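Local coordinates for molybdopterin biosynthesis moeA protein (Pyrococcus horikoshii, PDB 1WU2) that probably takes part in molybdenum cofactor biosynthesis, as a member of the MoeA family thought to insert molybdenum into molybdopterin, at residues Ser192-Glu197 against Ile208-Ser213; Ile188-Glu193 against Leu233-Ser238; Ile77-Ile82 against Asp127-Leu132. All coordinates share one frame; numbering follows the deposited sequence.

All three contacts pair backbones as beta-strands do, but they differ in depth and in side-chain chemistry. Interactions 1 and 2 share Ser192 and Glu193, where strand 184-190 leads into strand 194-195, and touch through Leu194 and Glu210 against Ile189, their centres about 11 Å apart. Both also meet the second subunit. Interaction 1 is a surface contact of two short parallel strands, whereas interaction 2, partly buried, lies at the end of a longer parallel pair and adds hydrogen bonds between Ser192 and Asp235. The centre of interaction 3 lies about 84 Å and 89 Å from the centres of interactions 1 and 2, in the N-terminal region; it is antiparallel, partly buried, and divides polar from apolar side chains between its two faces.

Interaction 1 (Ser192-Glu197 against Ile208-Ser213); sequences SELIEE and IVETNS
Peptide groups are the flat surfaces by which Leu194 and Ile195 meet Ile208 and Val209. At the Ile208 carbonyl, Ile195 N donates to O at 3.1 Å from 27° out of the carbonyl plane, and Leu194 CA makes a C-H...O contact of 3.5 Å with the same oxygen. Glu210 N approaches Ile195 O nearly along the C=O axis at 2.8 Å, and Val209 CA lies 3.4 Å from that Ile195 O. A weak bond from Ile208 N to Glu193 O completes the parallel pairing, the strand part of a small beta-alpha-beta unit whose strands are connected through helix 200-204.

The side chains add less. Ile208 holds CG1 between its backbone N and carbonyl carbon (chi1 75°), and this CG1 meets Leu194 CD2 at 4.0 Å. Beyond it, Ile208 CD1 rests 3.4 Å from OE1 of the Glu193 carboxylate. The Glu210 carboxylate turns to its own segment, where OE2 uses its syn lone pair to accept from Ser213 N at 3.0 Å. Lys170 of the second subunit donates to Glu196 O and Glu210 O. With main-chain atoms forming every hydrogen bond across the pair, the pairing itself probably depends little on side-chain identity, and carbonyls beside it serve the subunit interface.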
# COMPACT_ATOMS: atom_id res chain seq x y z
N SER A 192 23.36 25.02 -7.17
CA SER A 192 23.43 26.39 -6.62
C SER A 192 22.13 27.14 -6.92
O SER A 192 21.77 28.08 -6.21
CB SER A 192 24.61 27.15 -7.22
OG SER A 192 25.74 26.33 -7.39
N GLU A 193 21.48 26.74 -8.00
CA GLU A 193 20.12 27.14 -8.35
C GLU A 193 19.09 26.90 -7.24
O GLU A 193 18.15 27.69 -7.08
CB GLU A 193 19.66 26.39 -9.61
CG GLU A 193 20.22 24.97 -9.73
CD GLU A 193 19.32 24.03 -10.50
OE1 GLU A 193 18.34 24.48 -11.12
OE2 GLU A 193 19.61 22.81 -10.47
N LEU A 194 19.25 25.82 -6.49
CA LEU A 194 18.22 25.37 -5.55
C LEU A 194 18.10 26.23 -4.28
O LEU A 194 19.08 26.76 -3.77
CB LEU A 194 18.46 23.90 -5.17
CG LEU A 194 18.30 22.95 -6.37
CD1 LEU A 194 19.05 21.65 -6.13
CD2 LEU A 194 16.83 22.67 -6.66
N ILE A 195 16.86 26.35 -3.80
CA ILE A 195 16.51 27.19 -2.65
C ILE A 195 15.40 26.50 -1.84
O ILE A 195 14.57 25.79 -2.40
CB ILE A 195 16.08 28.60 -3.15
CG1 ILE A 195 16.33 29.67 -2.08
CG2 ILE A 195 14.61 28.62 -3.60
CD1 ILE A 195 17.28 30.76 -2.53
N GLU A 196 15.37 26.72 -0.53
CA GLU A 196 14.46 25.98 0.35
C GLU A 196 13.01 26.48 0.30
O GLU A 196 12.08 25.69 0.44
CB GLU A 196 14.97 25.97 1.79
CG GLU A 196 14.82 27.29 2.55
CD GLU A 196 15.81 27.43 3.69
OE1 GLU A 196 16.64 28.37 3.65
OE2 GLU A 196 15.77 26.60 4.62
N GLU A 197 12.83 27.79 0.08
CA GLU A 197 11.51 28.42 0.15
C GLU A 197 11.17 29.23 -1.11
O GLU A 197 12.05 29.88 -1.68
CB GLU A 197 11.45 29.35 1.36
CG GLU A 197 10.49 28.90 2.45
CD GLU A 197 10.65 29.70 3.72
OE1 GLU A 197 9.66 30.31 4.18
OE2 GLU A 197 11.78 29.72 4.27
N ILE A 208 15.01 28.05 -8.12
CA ILE A 208 13.82 27.19 -8.05
C ILE A 208 13.78 26.44 -6.72
O ILE A 208 14.81 26.09 -6.16
CB ILE A 208 13.78 26.22 -9.26
CG1 ILE A 208 14.80 25.08 -9.09
CG2 ILE A 208 14.02 26.98 -10.56
CD1 ILE A 208 15.03 24.23 -10.33
N VAL A 209 12.57 26.20 -6.23
CA VAL A 209 12.37 25.57 -4.93
C VAL A 209 12.77 24.10 -4.97
O VAL A 209 12.44 23.39 -5.92
CB VAL A 209 10.91 25.72 -4.44
CG1 VAL A 209 10.65 24.87 -3.19
CG2 VAL A 209 10.60 27.18 -4.16
N GLU A 210 13.46 23.66 -3.93
CA GLU A 210 13.95 22.30 -3.83
C GLU A 210 12.79 21.40 -3.41
O GLU A 210 12.03 21.73 -2.50
CB GLU A 210 15.09 22.22 -2.81
CG GLU A 210 16.02 21.04 -3.01
CD GLU A 210 15.39 19.72 -2.61
OE1 GLU A 210 14.71 19.67 -1.57
OE2 GLU A 210 15.57 18.73 -3.35
N THR A 211 12.67 20.26 -4.08
CA THR A 211 11.50 19.40 -3.95
C THR A 211 11.84 17.90 -3.86
O THR A 211 11.12 17.14 -3.22
CB THR A 211 10.56 19.70 -5.15
OG1 THR A 211 9.63 20.73 -4.78
CG2 THR A 211 9.67 18.53 -5.50
N ASN A 212 12.94 17.48 -4.48
CA ASN A 212 13.31 16.07 -4.52
C ASN A 212 13.72 15.47 -3.19
O ASN A 212 13.63 14.26 -3.00
CB ASN A 212 14.45 15.85 -5.52
CG ASN A 212 14.01 16.05 -6.95
OD1 ASN A 212 12.81 16.04 -7.26
ND2 ASN A 212 14.97 16.24 -7.84
N SER A 213 14.17 16.31 -2.26
CA SER A 213 14.63 15.82 -0.97
C SER A 213 13.46 15.22 -0.20
O SER A 213 13.51 14.05 0.18
CB SER A 213 15.26 16.94 -0.14
OG SER A 213 15.79 16.41 1.06

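Interaction 2 (Ile188-Glu193 against Leu233-Ser238); sequences IITGSE and LPDDES
Ser192 OG and Asp235 CG come near each other with both groups anti to their own carbonyl carbons and beside the backbone N (chi1 -38° and -69°). They lie at the end of a parallel strand pair, 184-190 beside strand 226-233, outermost within this chain, in the mixed sheet of the probable molybdopterin-binding domain. Asp235 N donates to Ser192 OG at 3.2 Å in a nearly straight bond (165°). In return, Ser192 OG and Ser192 N each send a weak bond to Asp235 OD1, so that one carboxylate oxygen accepts two weak bonds. The other oxygen, OD2, lies 3.3 Å from Thr190 CG2, the two side chains crossing at about a right angle. An alanine in place of Ser192 would probably leave Asp235 N without this acceptor and OD1 with just the weak backbone bond, setting the carboxylate freer to turn. Ala87 of the second subunit packs on both residues.

Next to these bonds, Leu233 N donates to Ile189 O at 3.0 Å from above the carbonyl plane, and Gly191 N to Leu233 O at 3.1 Å. At Gly191 the backbone angles would bring a CB too close to the carbonyl O of Thr190. Deeper in, where Ile188 also packs on helix 243-249, Ile188 CG2 touches Leu233 CD2 at 3.7 Å.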
# COMPACT_ATOMS: atom_id res chain seq x y z
N ILE A 188 21.73 13.33 -0.95
CA ILE A 188 22.46 14.57 -1.23
C ILE A 188 21.79 15.29 -2.38
O ILE A 188 21.70 14.74 -3.47
CB ILE A 188 23.92 14.27 -1.64
CG1 ILE A 188 24.64 13.43 -0.60
CG2 ILE A 188 24.67 15.57 -1.87
CD1 ILE A 188 25.96 12.86 -1.10
N ILE A 189 21.34 16.52 -2.16
CA ILE A 189 20.84 17.35 -3.25
C ILE A 189 21.98 18.25 -3.71
O ILE A 189 22.81 18.67 -2.91
CB ILE A 189 19.60 18.17 -2.80
CG1 ILE A 189 18.33 17.31 -2.72
CG2 ILE A 189 19.32 19.29 -3.78
CD1 ILE A 189 18.49 15.90 -2.23
N THR A 190 22.04 18.53 -5.02
CA THR A 190 23.10 19.37 -5.59
C THR A 190 22.50 20.41 -6.53
O THR A 190 21.56 20.12 -7.27
CB THR A 190 24.14 18.48 -6.34
OG1 THR A 190 25.26 18.20 -5.48
CG2 THR A 190 24.78 19.19 -7.53
N GLY A 191 23.06 21.63 -6.50
CA GLY A 191 22.60 22.72 -7.34
C GLY A 191 22.60 24.06 -6.63
O GLY A 191 21.93 24.22 -5.61
N SER A 192 23.36 25.02 -7.17
CA SER A 192 23.43 26.39 -6.62
C SER A 192 22.13 27.14 -6.92
O SER A 192 21.77 28.08 -6.21
CB SER A 192 24.61 27.15 -7.22
OG SER A 192 25.74 26.33 -7.39
N GLU A 193 21.48 26.74 -8.00
CA GLU A 193 20.12 27.14 -8.35
C GLU A 193 19.09 26.90 -7.24
O GLU A 193 18.15 27.69 -7.08
CB GLU A 193 19.66 26.39 -9.61
CG GLU A 193 20.22 24.97 -9.73
CD GLU A 193 19.32 24.03 -10.50
OE1 GLU A 193 18.34 24.48 -11.12
OE2 GLU A 193 19.61 22.81 -10.47
N LEU A 233 23.53 21.15 -1.37
CA LEU A 233 24.92 21.58 -1.51
C LEU A 233 25.08 22.43 -2.77
O LEU A 233 24.33 22.25 -3.72
CB LEU A 233 25.84 20.36 -1.61
CG LEU A 233 26.36 19.71 -0.32
CD1 LEU A 233 25.32 19.69 0.79
CD2 LEU A 233 26.84 18.30 -0.63
N PRO A 234 26.05 23.35 -2.78
CA PRO A 234 26.34 24.11 -4.01
C PRO A 234 27.14 23.28 -5.01
O PRO A 234 27.72 22.25 -4.64
CB PRO A 234 27.17 25.30 -3.51
CG PRO A 234 27.30 25.14 -2.01
CD PRO A 234 26.94 23.73 -1.68
N ASP A 235 27.16 23.72 -6.27
CA ASP A 235 28.00 23.12 -7.30
C ASP A 235 29.47 23.47 -7.02
O ASP A 235 29.96 24.51 -7.44
CB ASP A 235 27.59 23.60 -8.69
CG ASP A 235 26.23 23.06 -9.12
OD1 ASP A 235 25.40 23.86 -9.61
OD2 ASP A 235 25.91 21.85 -9.02
N ASP A 236 30.14 22.58 -6.29
CA ASP A 236 31.51 22.81 -5.85
C ASP A 236 32.17 21.46 -5.55
O ASP A 236 31.75 20.76 -4.64
CB ASP A 236 31.52 23.69 -4.59
CG ASP A 236 32.91 24.15 -4.21
OD1 ASP A 236 33.68 23.33 -3.64
OD2 ASP A 236 33.33 25.30 -4.43
N GLU A 237 33.20 21.11 -6.33
CA GLU A 237 33.82 19.78 -6.26
C GLU A 237 34.29 19.39 -4.86
O GLU A 237 34.12 18.24 -4.45
CB GLU A 237 34.99 19.69 -7.25
CG GLU A 237 35.52 18.28 -7.46
CD GLU A 237 36.80 18.25 -8.28
OE1 GLU A 237 37.76 17.57 -7.86
OE2 GLU A 237 36.84 18.90 -9.35
N SER A 238 34.89 20.33 -4.14
CA SER A 238 35.41 20.07 -2.80
C SER A 238 34.31 19.67 -1.82
O SER A 238 34.45 18.71 -1.06
CB SER A 238 36.16 21.29 -2.26
OG SER A 238 36.92 20.95 -1.12

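Interaction 3 (Ile77-Ile82 against Asp127-Leu132); sequences IELTVI and DKIYVL
Leu79 and Ile129 form the hydrogen-bonded pair at the middle of this antiparallel contact, joining strand 77-84 to strand 128-131 in the mixed sheet of the N-terminal region. Among the backbone bonds, Leu79 N reaches Ile129 O at 3.2 Å, Ile129 N donates to Leu79 O in return, and Val81 N meets Asp127 O at 3.1 Å. The reciprocal bonds between Ile77 and Val131 are weak.

Polar side chains share one face. The extended chain of Glu78 lies alongside Tyr130, its CG 3.6 Å from ring atom CE2, and Tyr130 OH makes a weak bond of 2.8 Å to OE2, with carboxylate and ring planes 86° apart. Lys128 brings CD to 3.7 Å from Glu78 OE1, but its NZ stays 5.5 Å from that oxygen and lies beside Thr80 CG2 instead.

Apolar contacts hold the other face. Ile77 CB and Val131 CG1 meet at 3.8 Å, the side chains side by side. Ile129, with CG1 between its backbone N and carbonyl carbon (chi1 53°), sets CG1 3.9 Å from Leu79 CB. Val81 CG2 meets Ile129 CG2. The chemistry is thus two-sided: apolar packing is toward strand 60-63, and the Glu78-Lys128 attraction is likely to be modest at that separation.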
# COMPACT_ATOMS: atom_id res chain seq x y z
N ILE A 77 -30.14 -46.43 13.22
CA ILE A 77 -29.15 -47.01 14.12
C ILE A 77 -29.34 -46.39 15.50
O ILE A 77 -29.38 -45.17 15.63
CB ILE A 77 -27.70 -46.80 13.58
CG1 ILE A 77 -27.29 -47.94 12.65
CG2 ILE A 77 -26.69 -46.69 14.73
CD1 ILE A 77 -27.95 -47.90 11.30
N GLU A 78 -29.47 -47.24 16.51
CA GLU A 78 -29.64 -46.78 17.89
C GLU A 78 -28.28 -46.73 18.59
O GLU A 78 -27.49 -47.66 18.48
CB GLU A 78 -30.59 -47.71 18.64
CG GLU A 78 -31.11 -47.13 19.95
CD GLU A 78 -31.85 -48.15 20.79
OE1 GLU A 78 -31.19 -48.83 21.61
OE2 GLU A 78 -33.08 -48.27 20.65
N LEU A 79 -28.03 -45.63 19.30
CA LEU A 79 -26.87 -45.50 20.17
C LEU A 79 -27.33 -45.19 21.59
O LEU A 79 -28.46 -44.75 21.80
CB LEU A 79 -25.93 -44.40 19.67
CG LEU A 79 -25.50 -44.47 18.20
CD1 LEU A 79 -24.78 -43.19 17.80
CD2 LEU A 79 -24.63 -45.69 17.93
N THR A 80 -26.46 -45.42 22.57
CA THR A 80 -26.78 -45.19 23.97
C THR A 80 -25.91 -44.07 24.54
O THR A 80 -24.69 -44.08 24.39
CB THR A 80 -26.57 -46.49 24.78
OG1 THR A 80 -27.17 -47.60 24.10
CG2 THR A 80 -27.32 -46.44 26.11
N VAL A 81 -26.56 -43.10 25.19
CA VAL A 81 -25.88 -41.96 25.79
C VAL A 81 -25.43 -42.32 27.21
O VAL A 81 -26.24 -42.37 28.14
CB VAL A 81 -26.79 -40.71 25.81
CG1 VAL A 81 -26.04 -39.50 26.36
CG2 VAL A 81 -27.32 -40.42 24.41
N ILE A 82 -24.12 -42.56 27.37
CA ILE A 82 -23.52 -42.93 28.65
C ILE A 82 -23.08 -41.72 29.49
O ILE A 82 -22.89 -41.84 30.70
CB ILE A 82 -22.30 -43.86 28.43
CG1 ILE A 82 -21.12 -43.07 27.82
CG2 ILE A 82 -22.71 -45.09 27.62
CD1 ILE A 82 -20.18 -43.88 26.94
N ASP A 127 -32.80 -42.16 26.95
CA ASP A 127 -31.34 -42.28 27.01
C ASP A 127 -30.77 -42.79 25.69
O ASP A 127 -29.59 -43.13 25.60
CB ASP A 127 -30.92 -43.20 28.17
CG ASP A 127 -30.69 -42.45 29.48
OD1 ASP A 127 -30.59 -43.12 30.53
OD2 ASP A 127 -30.59 -41.21 29.56
N LYS A 128 -31.60 -42.84 24.65
CA LYS A 128 -31.19 -43.30 23.33
C LYS A 128 -31.26 -42.15 22.33
O LYS A 128 -32.08 -41.24 22.48
CB LYS A 128 -32.08 -44.46 22.85
CG LYS A 128 -32.53 -45.43 23.94
CD LYS A 128 -31.41 -46.38 24.36
CE LYS A 128 -31.76 -47.16 25.62
NZ LYS A 128 -30.82 -46.88 26.74
N ILE A 129 -30.38 -42.19 21.33
CA ILE A 129 -30.46 -41.29 20.18
C ILE A 129 -30.60 -42.11 18.90
O ILE A 129 -30.21 -43.27 18.85
CB ILE A 129 -29.24 -40.34 20.09
CG1 ILE A 129 -27.92 -41.12 20.12
CG2 ILE A 129 -29.28 -39.31 21.21
CD1 ILE A 129 -26.73 -40.34 19.59
N TYR A 130 -31.18 -41.49 17.87
CA TYR A 130 -31.42 -42.17 16.61
C TYR A 130 -30.85 -41.37 15.44
O TYR A 130 -31.17 -40.19 15.26
CB TYR A 130 -32.92 -42.42 16.43
CG TYR A 130 -33.44 -43.41 17.44
CD1 TYR A 130 -33.91 -42.99 18.68
CD2 TYR A 130 -33.44 -44.78 17.17
CE1 TYR A 130 -34.37 -43.90 19.62
CE2 TYR A 130 -33.91 -45.70 18.10
CZ TYR A 130 -34.37 -45.25 19.32
OH TYR A 130 -34.83 -46.16 20.25
N VAL A 131 -30.00 -42.02 14.67
CA VAL A 131 -29.33 -41.40 13.53
C VAL A 131 -29.91 -41.99 12.23
O VAL A 131 -29.93 -43.21 12.04
CB VAL A 131 -27.79 -41.56 13.60
CG1 VAL A 131 -27.37 -43.01 13.85
CG2 VAL A 131 -27.13 -41.02 12.35
N LEU A 132 -30.38 -41.10 11.36
CA LEU A 132 -31.11 -41.49 10.16
C LEU A 132 -30.23 -41.45 8.90
O LEU A 132 -30.66 -41.90 7.84
CB LEU A 132 -32.31 -40.56 9.97
CG LEU A 132 -33.13 -40.27 11.24
CD1 LEU A 132 -34.05 -39.07 11.05
CD2 LEU A 132 -33.94 -41.50 11.64